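Long-range contacts in putative phosphatase (Bacteroides thetaiotaomicron, PDB 3KYA), which is of unconfirmed function but may be a phosphatase, and binds zinc ions in the crystal: residues Y155-I164 with L178-R189; E203-I211 with V223-F234. All coordinates share one frame; numbering follows the deposited sequence.

The two interactions occupy neighbouring parts of what is consistent with a beta-propeller and touch one another. Interaction 1 is partly buried and links two successive sheets, with residues 178-189 leading from the strand that ends at L178 to strand 188-193. Interaction 2 is the more deeply buried and lies mostly within the second of those sheets, pairing strand 206-211 with strand 220-227. They join where strands 188-193 and 206-211 run side by side: R189 N lies 2.8 Å from A210 O, probably as a hydrogen bond. The chemistry follows the place: interaction 1 mixes turns, a salt bridge and apolar packing, whereas regular antiparallel pairing and apolar packing dominate interaction 2, with its polar side chains collected at one end.

Interaction 1. Residues Y155-I164 with L178-R189; sequences YICYDGHKAI and LNINTIPTNRIR. With ZN (zinc ion), chain Y; EDO (1,2-ethanediol), chain M; EDO (1,2-ethanediol), chain B.
The amide of G160 donates to N186 O (N-O 2.7 Å), meeting it from above the carbonyl plane; I188 N adds a weak bond to the same oxygen. Glycine suits this bend, because a side chain there would collide with the carbonyl of D159. I188 N also donates to Y158 O, bringing D159 alongside R187. Swung opposite its own amide nitrogen (chi1 -177°), the D159 carboxylate receives R187 side-on: NE reaches OD1 at 2.8 Å and NH2 reaches OD2 at 2.9 Å, with the two flat groups only 20° apart. With a leucine in place of R187, the D159 carboxylate would probably lose both ends of this salt bridge and be freer to turn. R189, salt-bridged to D212 and E312, sets a guanidinium face near D159 OD2.

In one of its two modelled conformers, the extended K162 can donate from NZ to I183 O and N181 O. Farther along, I164 N bonds L178 O (2.9 Å), and the branched side chains of I164 and L178 pack together. C157 CB meets I188 CG2 at 3.6 Å. This passage from the last strand of one sheet to the first of the next is characteristic of blade-to-blade connections in beta-propellers.

Interaction 2. Residues E203-I211 with V223-F234; sequences EAEYMIVAI and VYIIKRNADGTF. With ZN (zinc ion), chain C; EDO (1,2-ethanediol), chain N.
M207 and I226 exchange two backbone hydrogen bonds, M207 N to I226 O at 2.9 Å and I226 N to M207 O at 2.8 Å, and V209 and Y224 do the same. Between these hydrogen-bonded pairs, I208 faces I225 in a non-hydrogen-bonded pair. Just past the paired strands, R228 N donates to E205 O.

Apolar contacts occupy both faces. On one, I225 sets CG1 against Y206 CB, and I208 CG2 presses on V223 CG1 at a tight 3.4 Å; beta-branched residues suit such extended strands. On the other, V209 CG2 meets I226 CD1, while I211 CD1 touches the edge of the Y224 ring. These are the two middle strands of a four-stranded antiparallel sheet, consistent with one blade of a six-bladed beta-propeller; strand 188-193 flanks them next to 206-211 and strand 240-246 next to 220-227.

The F234 ring receives M207: this residue, a selenomethionine in the crystal, bends at chi3 (-74°) and lays CE over the ring face, 4.2 Å from the centroid, in a CH-pi contact; the flexible, unbranched chain allows this reach. An edge atom of the same ring, CE2, lies over the R228 guanidinium face.

Among the polar side chains, R228 closes side-on upon one oxygen, with NE (3.1 Å) and NH2 (2.9 Å) both donating to A204 O from the same face of its plane. Its NH1 bonds G232 O and is salt-bridged to D147, so the long, multiply armed arginine ties the turn beyond the strand to the loop before the other. E205 OE2 binds a zinc ion at 2.3 Å, OE1 accepts from D202 N, and the aliphatic chain of K227 runs alongside the Y206 ring.

Interaction 1. Residues Y155-I164 with L178-R189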
loop_
_atom_site.group_PDB
_atom_site.type_symbol
_atom_site.label_atom_id
_atom_site.label_comp_id
_atom_site.label_asym_id
_atom_site.label_seq_id
_atom_site.Cartn_x
_atom_site.Cartn_y
_atom_site.Cartn_z
ATOM N N TYR A 155 -0.176 33.315 -2.851
ATOM C CA TYR A 155 0.634 33.979 -3.874
ATOM C C TYR A 155 1.116 32.974 -4.915
ATOM O O TYR A 155 1.342 31.777 -4.619
ATOM C CB TYR A 155 1.834 34.713 -3.247
ATOM C CG TYR A 155 1.490 35.931 -2.398
ATOM C CD1 TYR A 155 1.168 37.156 -2.987
ATOM C CD2 TYR A 155 1.493 35.862 -1.001
ATOM C CE1 TYR A 155 0.842 38.272 -2.210
ATOM C CE2 TYR A 155 1.170 36.982 -0.212
ATOM C CZ TYR A 155 0.863 38.188 -0.831
ATOM O OH TYR A 155 0.539 39.305 -0.072
ATOM N N ILE A 156 1.267 33.464 -6.138
ATOM C CA ILE A 156 1.778 32.668 -7.240
ATOM C C ILE A 156 2.828 33.476 -8.001
ATOM O O ILE A 156 2.606 34.648 -8.338
ATOM C CB ILE A 156 0.639 32.172 -8.182
ATOM C CG1 ILE A 156 1.202 31.272 -9.296
ATOM C CG2 ILE A 156 -0.196 33.354 -8.744
ATOM C CD1 ILE A 156 0.130 30.494 -10.072
ATOM N N CYS A 157 3.985 32.852 -8.221
ATOM C CA CYS A 157 5.058 33.446 -8.997
ATOM C C CYS A 157 5.257 32.594 -10.238
ATOM O O CYS A 157 4.981 31.373 -10.232
ATOM C CB CYS A 157 6.358 33.576 -8.202
ATOM S SG CYS A 157 7.129 32.045 -7.656
ATOM N N TYR A 158 5.759 33.235 -11.286
ATOM C CA TYR A 158 5.873 32.613 -12.594
ATOM C C TYR A 158 7.210 32.765 -13.277
ATOM O O TYR A 158 7.808 33.832 -13.264
ATOM C CB TYR A 158 4.894 33.282 -13.558
ATOM C CG TYR A 158 3.436 33.252 -13.174
ATOM C CD1 TYR A 158 2.675 32.109 -13.379
ATOM C CD2 TYR A 158 2.806 34.381 -12.677
ATOM C CE1 TYR A 158 1.333 32.077 -13.071
ATOM C CE2 TYR A 158 1.442 34.363 -12.360
ATOM C CZ TYR A 158 0.718 33.195 -12.547
ATOM O OH TYR A 158 -0.628 33.154 -12.246
ATOM N N ASP A 159 7.631 31.699 -13.939
ATOM C CA ASP A 159 8.803 31.728 -14.767
ATOM C C ASP A 159 8.330 32.183 -16.157
ATOM O O ASP A 159 7.923 31.351 -16.981
ATOM C CB ASP A 159 9.437 30.330 -14.794
ATOM C CG ASP A 159 10.739 30.273 -15.583
ATOM O OD1 ASP A 159 11.121 31.267 -16.234
ATOM O OD2 ASP A 159 11.388 29.201 -15.565
ATOM N N GLY A 160 8.348 33.498 -16.403
ATOM C CA GLY A 160 7.909 34.097 -17.687
ATOM C C GLY A 160 6.828 35.190 -17.627
ATOM O O GLY A 160 6.392 35.677 -18.671
ATOM N N HIS A 161 6.360 35.527 -16.421
ATOM C CA HIS A 161 5.367 36.607 -16.182
ATOM C C HIS A 161 5.953 37.380 -15.006
ATOM O O HIS A 161 6.146 36.812 -13.935
ATOM C CB HIS A 161 3.985 36.047 -15.876
ATOM C CG HIS A 161 2.922 37.088 -15.747
ATOM N ND1 HIS A 161 2.286 37.640 -16.838
ATOM C CD2 HIS A 161 2.392 37.692 -14.655
ATOM C CE1 HIS A 161 1.391 38.523 -16.421
ATOM N NE2 HIS A 161 1.442 38.580 -15.102
ATOM N N LYS A 162 6.191 38.681 -15.218
ATOM C CA LYS A 162 6.908 39.536 -14.243
ATOM C C LYS A 162 6.078 40.213 -13.141
ATOM O O LYS A 162 6.453 41.279 -12.657
ATOM C CB LYS A 162 7.737 40.608 -14.967
ATOM C CG LYS A 162 8.707 41.304 -14.018
ATOM C CD LYS A 162 9.592 42.328 -14.695
ATOM C CE LYS A 162 10.333 43.140 -13.646
ATOM N NZ LYS A 162 11.142 44.249 -14.208
ATOM N N ALA A 163 4.899 39.688 -12.860
ATOM C CA ALA A 163 4.135 40.078 -11.680
ATOM C C ALA A 163 3.909 38.854 -10.796
ATOM O O ALA A 163 3.704 37.750 -11.302
ATOM C CB ALA A 163 2.799 40.714 -12.084
ATOM N N ILE A 164 4.011 39.048 -9.485
ATOM C CA ILE A 164 3.633 38.030 -8.510
ATOM C C ILE A 164 2.170 38.345 -8.185
ATOM O O ILE A 164 1.838 39.451 -7.764
ATOM C CB ILE A 164 4.514 38.053 -7.248
ATOM C CG1 ILE A 164 5.928 37.584 -7.586
ATOM C CG2 ILE A 164 3.903 37.173 -6.123
ATOM C CD1 ILE A 164 6.921 37.768 -6.445
ATOM N N LEU A 178 2.348 42.878 -6.877
ATOM C CA LEU A 178 3.801 42.955 -6.937
ATOM C C LEU A 178 4.318 42.962 -8.369
ATOM O O LEU A 178 4.439 41.914 -9.009
ATOM C CB LEU A 178 4.388 41.779 -6.151
ATOM C CG LEU A 178 4.130 41.812 -4.641
ATOM C CD1 LEU A 178 4.226 40.426 -4.006
ATOM C CD2 LEU A 178 5.098 42.817 -3.981
ATOM N N ASN A 179 4.620 44.153 -8.879
ATOM C CA ASN A 179 5.141 44.273 -10.238
ATOM C C ASN A 179 6.669 44.207 -10.313
ATOM O O ASN A 179 7.223 44.205 -11.408
ATOM C CB ASN A 179 4.583 45.524 -10.915
ATOM C CG ASN A 179 3.117 45.379 -11.224
ATOM O OD1 ASN A 179 2.729 44.597 -12.100
ATOM N ND2 ASN A 179 2.281 46.096 -10.484
ATOM N N ILE A 180 7.321 44.143 -9.149
ATOM C CA ILE A 180 8.774 43.967 -9.012
ATOM C C ILE A 180 9.591 44.583 -10.156
ATOM O O ILE A 180 10.480 43.942 -10.734
ATOM C CB ILE A 180 9.125 42.447 -8.809
ATOM C CG1 ILE A 180 8.433 41.569 -9.845
ATOM C CG2 ILE A 180 8.691 41.982 -7.437
ATOM C CD1 ILE A 180 8.874 40.087 -9.790
ATOM N N ASN A 181 9.305 45.851 -10.445
ATOM C CA ASN A 181 9.939 46.555 -11.563
ATOM C C ASN A 181 11.469 46.555 -11.573
ATOM O O ASN A 181 12.069 46.574 -12.648
ATOM C CB ASN A 181 9.395 47.989 -11.662
ATOM C CG ASN A 181 7.955 48.027 -12.154
ATOM O OD1 ASN A 181 7.566 47.258 -13.039
ATOM N ND2 ASN A 181 7.163 48.930 -11.601
ATOM N N THR A 182 12.101 46.519 -10.404
ATOM C CA THR A 182 13.562 46.556 -10.348
ATOM C C THR A 182 14.206 45.188 -10.629
ATOM O O THR A 182 15.409 45.124 -10.836
ATOM C CB THR A 182 14.099 47.117 -9.000
ATOM O OG1 THR A 182 13.757 46.236 -7.927
ATOM C CG2 THR A 182 13.534 48.508 -8.728
ATOM N N ILE A 183 13.424 44.103 -10.627
ATOM C CA ILE A 183 13.976 42.763 -10.936
ATOM C C ILE A 183 14.287 42.714 -12.437
ATOM O O ILE A 183 13.481 43.153 -13.263
ATOM C CB ILE A 183 13.043 41.624 -10.443
ATOM C CG1 ILE A 183 13.020 41.639 -8.911
ATOM C CG2 ILE A 183 13.512 40.255 -10.936
ATOM C CD1 ILE A 183 12.225 40.500 -8.262
ATOM N N PRO A 184 15.484 42.213 -12.804
ATOM C CA PRO A 184 15.962 42.245 -14.189
ATOM C C PRO A 184 15.471 41.157 -15.129
ATOM O O PRO A 184 15.990 41.036 -16.242
ATOM C CB PRO A 184 17.473 42.095 -14.025
ATOM C CG PRO A 184 17.658 41.379 -12.778
ATOM C CD PRO A 184 16.511 41.701 -11.883
ATOM N N THR A 185 14.476 40.384 -14.709
ATOM C CA THR A 185 13.978 39.304 -15.530
ATOM C C THR A 185 12.553 38.955 -15.135
ATOM O O THR A 185 12.080 39.352 -14.060
ATOM C CB THR A 185 14.844 38.033 -15.344
ATOM O OG1 THR A 185 14.323 36.977 -16.158
ATOM C CG2 THR A 185 14.836 37.587 -13.898
ATOM N N ASN A 186 11.875 38.227 -16.020
ATOM C CA ASN A 186 10.524 37.740 -15.740
ATOM C C ASN A 186 10.543 36.260 -15.304
ATOM O O ASN A 186 9.486 35.638 -15.130
ATOM C CB ASN A 186 9.570 38.001 -16.924
ATOM C CG ASN A 186 9.959 37.270 -18.203
ATOM O OD1 ASN A 186 10.779 36.361 -18.205
ATOM N ND2 ASN A 186 9.340 37.668 -19.302
ATOM N N ARG A 187 11.747 35.714 -15.116
ATOM C CA ARG A 187 11.917 34.327 -14.680
ATOM C C ARG A 187 11.935 34.264 -13.148
ATOM O O ARG A 187 12.997 34.174 -12.535
ATOM C CB ARG A 187 13.205 33.731 -15.254
ATOM C CG ARG A 187 13.290 33.741 -16.781
ATOM C CD ARG A 187 14.317 32.733 -17.256
ATOM N NE ARG A 187 13.862 31.386 -16.916
ATOM C CZ ARG A 187 14.619 30.293 -16.920
ATOM N NH1 ARG A 187 15.893 30.355 -17.253
ATOM N NH2 ARG A 187 14.094 29.131 -16.580
ATOM N N ILE A 188 10.750 34.305 -12.540
ATOM C CA ILE A 188 10.595 34.263 -11.081
ATOM C C ILE A 188 10.396 32.793 -10.699
ATOM O O ILE A 188 9.532 32.116 -11.255
ATOM C CB ILE A 188 9.419 35.152 -10.608
ATOM C CG1 ILE A 188 9.429 36.514 -11.320
ATOM C CG2 ILE A 188 9.427 35.304 -9.067
ATOM C CD1 ILE A 188 10.725 37.349 -11.173
ATOM N N ARG A 189 11.204 32.296 -9.761
ATOM C CA ARG A 189 11.248 30.864 -9.449
ATOM C C ARG A 189 10.649 30.379 -8.119
ATOM O O ARG A 189 10.193 29.236 -8.038
ATOM C CB ARG A 189 12.711 30.408 -9.514
ATOM C CG ARG A 189 13.408 30.617 -10.882
ATOM C CD ARG A 189 12.712 29.888 -12.041
ATOM N NE ARG A 189 12.451 28.473 -11.752
ATOM C CZ ARG A 189 13.100 27.417 -12.257
ATOM N NH1 ARG A 189 14.094 27.547 -13.127
ATOM N NH2 ARG A 189 12.721 26.190 -11.903
HETATM ZN ZN ZN Y . 2.591 37.370 -18.902
HETATM C C1 EDO M . 7.626 44.916 -5.186
HETATM O O1 EDO M . 6.810 44.903 -6.374
HETATM C C2 EDO M . 8.239 46.292 -4.925
HETATM O O2 EDO M . 8.881 46.753 -6.127
HETATM C C1 EDO B . 17.834 26.871 -15.883
HETATM O O1 EDO B . 16.605 27.604 -15.734
HETATM C C2 EDO B . 19.029 27.809 -15.740
HETATM O O2 EDO B . 19.261 28.137 -14.367
HETATM O O HOH W 1 7.754 30.173 -10.783
HETATM O O HOH W 2 8.851 45.670 -14.902
HETATM O O HOH W 3 2.905 35.559 -19.583
#

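Interaction 2. Residues E203-I211 with V223-F234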
loop_
_atom_site.group_PDB
_atom_site.type_symbol
_atom_site.label_atom_id
_atom_site.label_comp_id
_atom_site.label_asym_id
_atom_site.label_seq_id
_atom_site.Cartn_x
_atom_site.Cartn_y
_atom_site.Cartn_z
ATOM N N GLU A 203 8.108 37.412 12.405
ATOM C CA GLU A 203 7.690 36.260 11.598
ATOM C C GLU A 203 7.064 36.712 10.290
ATOM O O GLU A 203 6.122 37.491 10.304
ATOM C CB GLU A 203 6.668 35.433 12.384
ATOM C CG GLU A 203 6.216 34.129 11.701
ATOM C CD GLU A 203 7.254 33.023 11.743
ATOM O OE1 GLU A 203 8.165 33.065 12.603
ATOM O OE2 GLU A 203 7.134 32.082 10.926
ATOM N N ALA A 204 7.596 36.225 9.173
ATOM C CA ALA A 204 7.094 36.545 7.821
ATOM C C ALA A 204 6.995 38.040 7.499
ATOM O O ALA A 204 6.140 38.460 6.722
ATOM C CB ALA A 204 5.742 35.843 7.565
ATOM N N GLU A 205 7.893 38.835 8.076
ATOM C CA GLU A 205 7.953 40.256 7.786
ATOM C C GLU A 205 8.548 40.444 6.388
ATOM O O GLU A 205 8.354 41.488 5.758
ATOM C CB GLU A 205 8.791 40.994 8.844
ATOM C CG GLU A 205 8.788 42.507 8.659
ATOM C CD GLU A 205 9.461 43.301 9.792
ATOM O OE1 GLU A 205 10.076 42.705 10.715
ATOM O OE2 GLU A 205 9.370 44.557 9.735
ATOM N N TYR A 206 9.277 39.432 5.905
ATOM C CA TYR A 206 9.903 39.486 4.593
ATOM C C TYR A 206 9.561 38.307 3.682
ATOM O O TYR A 206 9.646 37.138 4.088
ATOM C CB TYR A 206 11.426 39.545 4.745
ATOM C CG TYR A 206 11.894 40.753 5.536
ATOM C CD1 TYR A 206 11.928 40.725 6.926
ATOM C CD2 TYR A 206 12.267 41.930 4.894
ATOM C CE1 TYR A 206 12.335 41.836 7.660
ATOM C CE2 TYR A 206 12.669 43.048 5.619
ATOM C CZ TYR A 206 12.705 42.990 7.000
ATOM O OH TYR A 206 13.104 44.095 7.725
HETATM N N MSE A 207 9.191 38.645 2.451
HETATM C CA MSE A 207 8.988 37.681 1.376
HETATM C C MSE A 207 10.340 37.567 0.694
HETATM O O MSE A 207 10.953 38.591 0.377
HETATM C CB MSE A 207 7.935 38.178 0.388
HETATM C CG MSE A 207 7.646 37.196 -0.758
HETATM SE SE MSE A 207 6.437 37.897 -2.121
HETATM C CE MSE A 207 4.708 37.834 -1.191
ATOM N N ILE A 208 10.808 36.333 0.491
ATOM C CA ILE A 208 12.107 36.053 -0.111
ATOM C C ILE A 208 11.836 35.431 -1.476
ATOM O O ILE A 208 11.207 34.375 -1.563
ATOM C CB ILE A 208 12.938 35.121 0.804
ATOM C CG1 ILE A 208 13.185 35.802 2.166
ATOM C CG2 ILE A 208 14.266 34.744 0.131
ATOM C CD1 ILE A 208 13.580 34.865 3.300
ATOM N N VAL A 209 12.295 36.097 -2.530
ATOM C CA VAL A 209 12.003 35.724 -3.900
ATOM C C VAL A 209 13.241 35.370 -4.714
ATOM O O VAL A 209 14.152 36.198 -4.862
ATOM C CB VAL A 209 11.285 36.889 -4.619
ATOM C CG1 VAL A 209 11.002 36.537 -6.076
ATOM C CG2 VAL A 209 10.003 37.262 -3.880
ATOM N N ALA A 210 13.252 34.148 -5.259
ATOM C CA ALA A 210 14.346 33.659 -6.103
ATOM C C ALA A 210 14.036 33.876 -7.590
ATOM O O ALA A 210 12.901 33.659 -8.035
ATOM C CB ALA A 210 14.633 32.141 -5.813
ATOM N N ILE A 211 15.044 34.306 -8.358
ATOM C CA ILE A 211 14.886 34.544 -9.788
ATOM C C ILE A 211 16.008 33.819 -10.555
ATOM O O ILE A 211 17.056 33.553 -9.985
ATOM C CB ILE A 211 14.874 36.052 -10.143
ATOM C CG1 ILE A 211 16.257 36.693 -9.915
ATOM C CG2 ILE A 211 13.778 36.772 -9.347
ATOM C CD1 ILE A 211 16.368 38.088 -10.461
ATOM N N VAL A 223 18.583 36.212 -5.441
ATOM C CA VAL A 223 17.523 36.320 -4.430
ATOM C C VAL A 223 17.292 37.760 -3.933
ATOM O O VAL A 223 18.236 38.485 -3.592
ATOM C CB VAL A 223 17.835 35.443 -3.182
ATOM C CG1 VAL A 223 16.619 35.382 -2.236
ATOM C CG2 VAL A 223 18.317 34.015 -3.579
ATOM N N TYR A 224 16.017 38.145 -3.883
ATOM C CA TYR A 224 15.601 39.439 -3.358
ATOM C C TYR A 224 14.774 39.238 -2.095
ATOM O O TYR A 224 14.201 38.157 -1.865
ATOM C CB TYR A 224 14.769 40.211 -4.393
ATOM C CG TYR A 224 15.546 40.699 -5.596
ATOM C CD1 TYR A 224 15.801 39.861 -6.677
ATOM C CD2 TYR A 224 16.027 42.004 -5.659
ATOM C CE1 TYR A 224 16.516 40.311 -7.785
ATOM C CE2 TYR A 224 16.753 42.451 -6.769
ATOM C CZ TYR A 224 16.987 41.597 -7.824
ATOM O OH TYR A 224 17.706 42.028 -8.925
ATOM N N ILE A 225 14.693 40.299 -1.295
ATOM C CA ILE A 225 13.902 40.308 -0.068
ATOM C C ILE A 225 12.959 41.515 -0.108
ATOM O O ILE A 225 13.394 42.645 -0.369
ATOM C CB ILE A 225 14.818 40.268 1.181
ATOM C CG1 ILE A 225 14.014 39.889 2.422
ATOM C CG2 ILE A 225 15.594 41.614 1.385
ATOM C CD1 ILE A 225 14.867 39.476 3.620
ATOM N N ILE A 226 11.668 41.264 0.138
ATOM C CA ILE A 226 10.608 42.286 0.068
ATOM C C ILE A 226 9.940 42.462 1.429
ATOM O O ILE A 226 9.391 41.519 1.979
ATOM C CB ILE A 226 9.524 41.905 -0.958
ATOM C CG1 ILE A 226 10.150 41.616 -2.323
ATOM C CG2 ILE A 226 8.460 43.015 -1.068
ATOM C CD1 ILE A 226 9.171 41.137 -3.383
ATOM N N LYS A 227 9.970 43.680 1.960
ATOM C CA LYS A 227 9.454 43.952 3.297
ATOM C C LYS A 227 7.963 44.280 3.315
ATOM O O LYS A 227 7.471 45.109 2.535
ATOM C CB LYS A 227 10.231 45.109 3.921
ATOM C CG LYS A 227 9.951 45.337 5.400
ATOM C CD LYS A 227 10.803 46.473 5.939
ATOM C CE LYS A 227 10.676 46.589 7.435
ATOM N NZ LYS A 227 11.444 47.761 7.913
ATOM N N ARG A 228 7.258 43.633 4.233
ATOM C CA ARG A 228 5.839 43.843 4.424
ATOM C C ARG A 228 5.578 45.311 4.788
ATOM O O ARG A 228 6.316 45.916 5.584
ATOM C CB ARG A 228 5.330 42.894 5.522
ATOM C CG ARG A 228 3.803 42.781 5.647
ATOM C CD ARG A 228 3.403 41.845 6.801
ATOM N NE ARG A 228 3.759 40.426 6.607
ATOM C CZ ARG A 228 2.968 39.500 6.054
ATOM N NH1 ARG A 228 1.762 39.809 5.571
ATOM N NH2 ARG A 228 3.399 38.251 5.953
ATOM N N ASN A 229 4.537 45.881 4.185
ATOM C CA ASN A 229 4.136 47.255 4.459
ATOM C C ASN A 229 3.515 47.369 5.852
ATOM O O ASN A 229 3.127 46.358 6.457
ATOM C CB ASN A 229 3.120 47.748 3.421
ATOM C CG ASN A 229 3.708 47.857 2.018
ATOM O OD1 ASN A 229 4.832 48.343 1.831
ATOM N ND2 ASN A 229 2.944 47.420 1.026
ATOM N N ALA A 230 3.423 48.604 6.346
ATOM C CA ALA A 230 2.823 48.876 7.649
ATOM C C ALA A 230 1.388 48.358 7.738
ATOM O O ALA A 230 0.952 47.972 8.819
ATOM C CB ALA A 230 2.882 50.402 7.989
ATOM N N ASP A 231 0.649 48.332 6.622
ATOM C CA ASP A 231 -0.726 47.821 6.651
ATOM C C ASP A 231 -0.822 46.302 6.455
ATOM O O ASP A 231 -1.925 45.772 6.284
ATOM C CB ASP A 231 -1.628 48.561 5.637
ATOM C CG ASP A 231 -1.209 48.344 4.190
ATOM O OD1 ASP A 231 -0.294 47.532 3.922
ATOM O OD2 ASP A 231 -1.816 49.002 3.308
ATOM N N GLY A 232 0.316 45.598 6.454
ATOM C CA GLY A 232 0.322 44.149 6.331
ATOM C C GLY A 232 0.434 43.580 4.923
ATOM O O GLY A 232 0.581 42.381 4.756
ATOM N N THR A 233 0.397 44.438 3.907
ATOM C CA THR A 233 0.449 43.999 2.512
ATOM C C THR A 233 1.860 43.865 1.935
ATOM O O THR A 233 2.831 44.385 2.485
ATOM C CB THR A 233 -0.305 45.008 1.599
ATOM O OG1 THR A 233 0.338 46.303 1.662
ATOM C CG2 THR A 233 -1.771 45.124 2.009
ATOM N N PHE A 234 1.961 43.145 0.823
ATOM C CA PHE A 234 3.188 43.116 0.027
ATOM C C PHE A 234 2.777 43.692 -1.332
ATOM O O PHE A 234 1.995 43.053 -2.056
ATOM C CB PHE A 234 3.764 41.715 -0.192
ATOM C CG PHE A 234 4.287 41.044 1.050
ATOM C CD1 PHE A 234 5.577 41.304 1.515
ATOM C CD2 PHE A 234 3.499 40.130 1.739
ATOM C CE1 PHE A 234 6.060 40.682 2.665
ATOM C CE2 PHE A 234 3.979 39.493 2.872
ATOM C CZ PHE A 234 5.268 39.772 3.340
HETATM ZN ZN ZN C . 9.357 45.160 11.978
HETATM C C1 EDO N . 5.124 45.634 11.138
HETATM O O1 EDO N . 3.726 45.354 11.230
HETATM C C2 EDO N . 5.588 45.494 9.700
HETATM O O2 EDO N . 4.594 44.819 8.907
#